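Local coordinates for protein fructokinase (Vibrio cholerae serotype O1, PDB 5EYN) that transfers a phosphate from ATP to fructose, as a metal-binding fructokinase of the PfkB carbohydrate kinase family within the ribokinase clan, at residues A[228-233]-A[240-245]; A[270-275]-A[290-295]. All blocks are in the same frame, centred on the assembly; numbering follows the deposited sequence.

Interaction 1. Residues A[228-233]-A[240-245]; sequences IPLVVV and ALVATP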
# COMPACT_ATOMS: atom_id res chain seq x y z
N ILE A 228 27.92 -26.09 1.11
CA ILE A 228 27.87 -24.69 0.72
C ILE A 228 29.26 -24.09 0.92
O ILE A 228 29.83 -24.19 2.00
CB ILE A 228 26.86 -23.89 1.58
CG1 ILE A 228 25.46 -24.51 1.51
CG2 ILE A 228 26.77 -22.46 1.12
CD1 ILE A 228 24.58 -24.07 2.64
N PRO A 229 29.82 -23.48 -0.12
CA PRO A 229 31.19 -22.96 -0.02
C PRO A 229 31.37 -21.91 1.08
O PRO A 229 32.37 -21.96 1.79
CB PRO A 229 31.43 -22.37 -1.41
CG PRO A 229 30.55 -23.16 -2.30
CD PRO A 229 29.31 -23.41 -1.50
N LEU A 230 30.41 -21.01 1.22
CA LEU A 230 30.50 -19.98 2.24
C LEU A 230 29.14 -19.73 2.86
O LEU A 230 28.19 -19.38 2.17
CB LEU A 230 31.02 -18.68 1.63
CG LEU A 230 30.99 -17.44 2.53
CD1 LEU A 230 31.78 -17.66 3.82
CD2 LEU A 230 31.53 -16.25 1.78
N VAL A 231 29.07 -19.91 4.17
CA VAL A 231 27.88 -19.59 4.94
C VAL A 231 28.28 -18.52 5.94
O VAL A 231 29.31 -18.62 6.61
CB VAL A 231 27.32 -20.82 5.69
CG1 VAL A 231 26.25 -20.41 6.68
CG2 VAL A 231 26.76 -21.84 4.72
N VAL A 232 27.46 -17.48 6.02
CA VAL A 232 27.67 -16.45 7.01
C VAL A 232 26.40 -16.37 7.83
O VAL A 232 25.30 -16.34 7.28
CB VAL A 232 27.95 -15.11 6.34
CG1 VAL A 232 28.13 -14.03 7.39
CG2 VAL A 232 29.17 -15.22 5.47
N VAL A 233 26.54 -16.37 9.15
CA VAL A 233 25.42 -16.23 10.05
C VAL A 233 25.62 -14.92 10.80
O VAL A 233 26.58 -14.78 11.57
CB VAL A 233 25.32 -17.38 11.07
CG1 VAL A 233 24.05 -17.25 11.90
CG2 VAL A 233 25.38 -18.73 10.36
N ALA A 240 29.47 -11.63 12.89
CA ALA A 240 29.06 -12.72 12.01
C ALA A 240 29.93 -13.94 12.21
O ALA A 240 31.14 -13.84 12.45
CB ALA A 240 29.13 -12.28 10.58
N LEU A 241 29.30 -15.11 12.14
CA LEU A 241 30.01 -16.38 12.11
C LEU A 241 30.23 -16.74 10.66
O LEU A 241 29.30 -16.75 9.86
CB LEU A 241 29.20 -17.45 12.84
CG LEU A 241 29.92 -18.80 12.96
CD1 LEU A 241 29.32 -19.64 14.06
CD2 LEU A 241 29.84 -19.60 11.67
N VAL A 242 31.47 -17.05 10.33
CA VAL A 242 31.86 -17.37 8.97
C VAL A 242 32.21 -18.86 8.91
O VAL A 242 33.08 -19.32 9.64
CB VAL A 242 33.08 -16.54 8.54
CG1 VAL A 242 33.47 -16.85 7.11
CG2 VAL A 242 32.80 -15.05 8.72
N ALA A 243 31.47 -19.60 8.09
CA ALA A 243 31.65 -21.04 8.00
C ALA A 243 32.03 -21.43 6.58
O ALA A 243 31.27 -21.20 5.63
CB ALA A 243 30.38 -21.78 8.43
N THR A 244 33.22 -21.99 6.45
CA THR A 244 33.73 -22.50 5.19
C THR A 244 34.16 -23.93 5.48
O THR A 244 34.13 -24.36 6.61
CB THR A 244 34.90 -21.65 4.70
OG1 THR A 244 35.89 -21.58 5.73
CG2 THR A 244 34.42 -20.25 4.36
N PRO A 245 34.55 -24.70 4.45
CA PRO A 245 34.85 -26.10 4.76
C PRO A 245 35.93 -26.27 5.85
O PRO A 245 37.02 -25.71 5.79
CB PRO A 245 35.31 -26.66 3.42
CG PRO A 245 34.57 -25.83 2.42
CD PRO A 245 34.52 -24.44 3.00
O HOH W 1 30.00 -23.59 4.63

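Interaction 2. Residues A[270-275]-A[290-295]; sequences GGLLYR and DAVKWA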
# COMPACT_ATOMS: atom_id res chain seq x y z
N GLY A 270 25.70 -6.32 0.98
CA GLY A 270 26.31 -5.42 0.01
C GLY A 270 27.81 -5.27 0.18
O GLY A 270 28.56 -5.33 -0.79
N GLY A 271 28.27 -5.09 1.42
CA GLY A 271 29.70 -5.02 1.65
C GLY A 271 30.41 -6.32 1.31
O GLY A 271 31.48 -6.32 0.69
N LEU A 272 29.81 -7.42 1.74
CA LEU A 272 30.34 -8.75 1.46
C LEU A 272 30.51 -8.95 -0.03
O LEU A 272 31.59 -9.29 -0.52
CB LEU A 272 29.40 -9.80 2.02
CG LEU A 272 29.80 -11.25 1.78
CD1 LEU A 272 31.06 -11.60 2.53
CD2 LEU A 272 28.67 -12.17 2.20
N LEU A 273 29.42 -8.77 -0.77
CA LEU A 273 29.44 -9.07 -2.21
C LEU A 273 30.26 -8.06 -2.98
O LEU A 273 30.90 -8.42 -3.95
CB LEU A 273 28.03 -9.15 -2.81
CG LEU A 273 27.13 -10.23 -2.25
CD1 LEU A 273 25.79 -10.23 -2.97
CD2 LEU A 273 27.78 -11.61 -2.37
N TYR A 274 30.29 -6.80 -2.55
CA TYR A 274 31.18 -5.85 -3.19
C TYR A 274 32.61 -6.40 -3.14
O TYR A 274 33.29 -6.48 -4.16
CB TYR A 274 31.13 -4.47 -2.53
CG TYR A 274 32.27 -3.61 -3.03
CD1 TYR A 274 32.29 -3.16 -4.35
CD2 TYR A 274 33.36 -3.33 -2.23
CE1 TYR A 274 33.35 -2.43 -4.85
CE2 TYR A 274 34.41 -2.59 -2.72
CZ TYR A 274 34.40 -2.15 -4.03
OH TYR A 274 35.45 -1.41 -4.54
N ARG A 275 33.07 -6.78 -1.95
CA ARG A 275 34.44 -7.25 -1.82
C ARG A 275 34.69 -8.59 -2.55
O ARG A 275 35.74 -8.78 -3.16
CB ARG A 275 34.86 -7.31 -0.35
CG ARG A 275 35.00 -5.94 0.30
CD ARG A 275 36.13 -5.12 -0.31
NE ARG A 275 37.42 -5.48 0.26
CZ ARG A 275 38.58 -4.98 -0.16
NH1 ARG A 275 38.63 -4.14 -1.18
NH2 ARG A 275 39.70 -5.36 0.44
N ASP A 290 38.19 -10.63 5.09
CA ASP A 290 38.19 -9.18 4.85
C ASP A 290 36.82 -8.70 4.34
O ASP A 290 36.34 -7.64 4.74
CB ASP A 290 39.29 -8.83 3.84
CG ASP A 290 39.23 -7.39 3.40
OD1 ASP A 290 39.81 -6.54 4.10
OD2 ASP A 290 38.62 -7.09 2.36
N ALA A 291 36.19 -9.48 3.47
CA ALA A 291 34.87 -9.10 2.96
C ALA A 291 33.85 -9.04 4.08
O ALA A 291 32.99 -8.16 4.08
CB ALA A 291 34.41 -10.06 1.87
N VAL A 292 33.97 -9.95 5.04
CA VAL A 292 33.07 -9.96 6.20
C VAL A 292 33.36 -8.79 7.14
O VAL A 292 32.45 -8.23 7.74
CB VAL A 292 33.13 -11.31 6.95
CG1 VAL A 292 32.31 -11.29 8.22
CG2 VAL A 292 32.63 -12.42 6.05
N LYS A 293 34.62 -8.38 7.24
CA LYS A 293 34.94 -7.19 8.01
C LYS A 293 34.24 -5.97 7.40
O LYS A 293 33.66 -5.16 8.11
CB LYS A 293 36.46 -6.99 8.04
CG LYS A 293 36.93 -5.73 8.72
CD LYS A 293 38.47 -5.66 8.76
CE LYS A 293 38.97 -4.43 9.53
NZ LYS A 293 40.45 -4.40 9.61
N TRP A 294 34.31 -5.84 6.08
CA TRP A 294 33.58 -4.79 5.39
C TRP A 294 32.08 -4.92 5.64
O TRP A 294 31.39 -3.93 5.90
CB TRP A 294 33.84 -4.83 3.89
CG TRP A 294 35.13 -4.18 3.45
CD1 TRP A 294 36.39 -4.40 3.96
CD2 TRP A 294 35.28 -3.20 2.42
NE1 TRP A 294 37.30 -3.61 3.30
CE2 TRP A 294 36.65 -2.87 2.35
CE3 TRP A 294 34.39 -2.58 1.54
CZ2 TRP A 294 37.15 -1.94 1.45
CZ3 TRP A 294 34.88 -1.65 0.65
CH2 TRP A 294 36.25 -1.35 0.60
N ALA A 295 31.56 -6.14 5.51
CA ALA A 295 30.14 -6.40 5.71
C ALA A 295 29.67 -5.92 7.09
O ALA A 295 28.63 -5.26 7.21
CB ALA A 295 29.87 -7.89 5.55

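Interaction 1. Residues A[228-233]-A[240-245]
Val231 with Ala243 and Val233 with Leu241 are the hydrogen-bonded pairs of an antiparallel beta hairpin, and they join strand 230-234, the last of the parallel run in the central sheet of this ribokinase-like fold, to strand 240-244. Four backbone bonds lace the strands together: Val231 N reaches Ala243 O at 2.9 Å with an angle of 173° at the hydrogen, the return bond from Ala243 N ends on Val231 O, and Val233 and Leu241 exchange the same reciprocal pair. Between these rungs sits the non-hydrogen-bonded pair Val232 and Val242, where Val232 CA carries a C-H...O contact to Leu241 O at 3.3 Å.

The side chains divide between the two faces of the sheet. On one, Val232, with CG1 anti to its backbone N (chi1 179°), rests CG1 against Ala240 CB at 3.8 Å; Ala240 itself follows the ADP-binding Gly239. Leu230 CD1 touches both Val242 CG1 (3.8 Å) and Thr244 CG2, the Leu230 side chain lying beside that of Thr244; helix 285-302 covers Leu230, Ala240 and Val242. On the other, Val231, Val233, Leu241 and Ala243 stand in cross-strand pairs, with helix 216-222 against Val231 and Leu241. At the open end of the hairpin a water donates to Ile228 O at 2.7 Å and to Ala243 O, so the latter accepts from both Val231 N and the water.

Four near-straight backbone bonds thus fix the register, while the aliphatic side chains give both faces a surface on which helices can pack.

Interaction 2. Residues A[270-275]-A[290-295]
Arg275 and Trp294 meet where two consecutive helices of the ribokinase-like fold, 264-278 and 285-302, pack as an antiparallel pair. The axes of the short segments approach to 7.2 Å, a closeness that Gly271 allows: lacking a side chain, it lets its CA come within 4.3 Å of Ala295 CA.

Apolar contacts fill the side of the interface nearer the sheet. Leu272 lays CD1 against Ala291 CB at 3.7 Å and alongside Val292 CG2, while its CB meets Ala295 CB. Ala291 CB also touches Arg275 CB, so one small methyl is shared by two side chains of the facing helix.

Aromatic contacts occupy the other side. The rings of Tyr274 and Trp294 are roughly parallel but offset, with little of one ring over the other, CE2 of Tyr274 approaching CZ3 of Trp294 at 3.5 Å. Leu57 and Gln315 touch both side chains, and Tyr319 meets the indole edge-to-face, tying the pair to helix 315-322.

Over one indole face the Arg275 chain is folded by chi2 (-65°) and chi3 (-82°), which turn CD and NE over the ring system. CD of Arg275 sits 3.4 Å from the centroid of the Trp294 six-membered ring in a CH-pi contact, and the guanidinium follows as a stack, its plane only 4° from that of the ring. The cation-pi contact is off-centre, since CZ lies out past the rim of the six-membered ring, near CZ2.

Charge completes the grip. Arg275 offers its NE and NH2 side-on to a single oxygen of Asp290, a salt bridge in which both nitrogens meet OD2 within the guanidinium plane while the indole lies against one face of that plane. Asp290 OD2 takes Arg275 NE at 2.9 Å nearly in line with its own C-O bond, and Arg275 NH2 at 2.8 Å from above the carboxylate plane.

How the interactions relate
Interaction 1 closes before interaction 2 opens along the chain, and their centres lie about 13 Å apart. They belong to successive layers of one fold: the hairpin 230-244 lies toward one side of the nine-strand sheet, and helices 264-278 and 285-302 pack against the face bearing Val232, Ala240 and Val242. Val292 is the direct link, its CG2 lying 3.7 Å from Val242 CG2 and its CG1 touching Ala240 CB. Phe268, on the first helix, also reaches Val232, Ala240 and Ala295. Both contacts border the nucleotide site: the side chains of Ala240 and Ala295 lie about 5 and 6 Å from bound ADP, consistent with hairpin and helix pair together flanking that pocket.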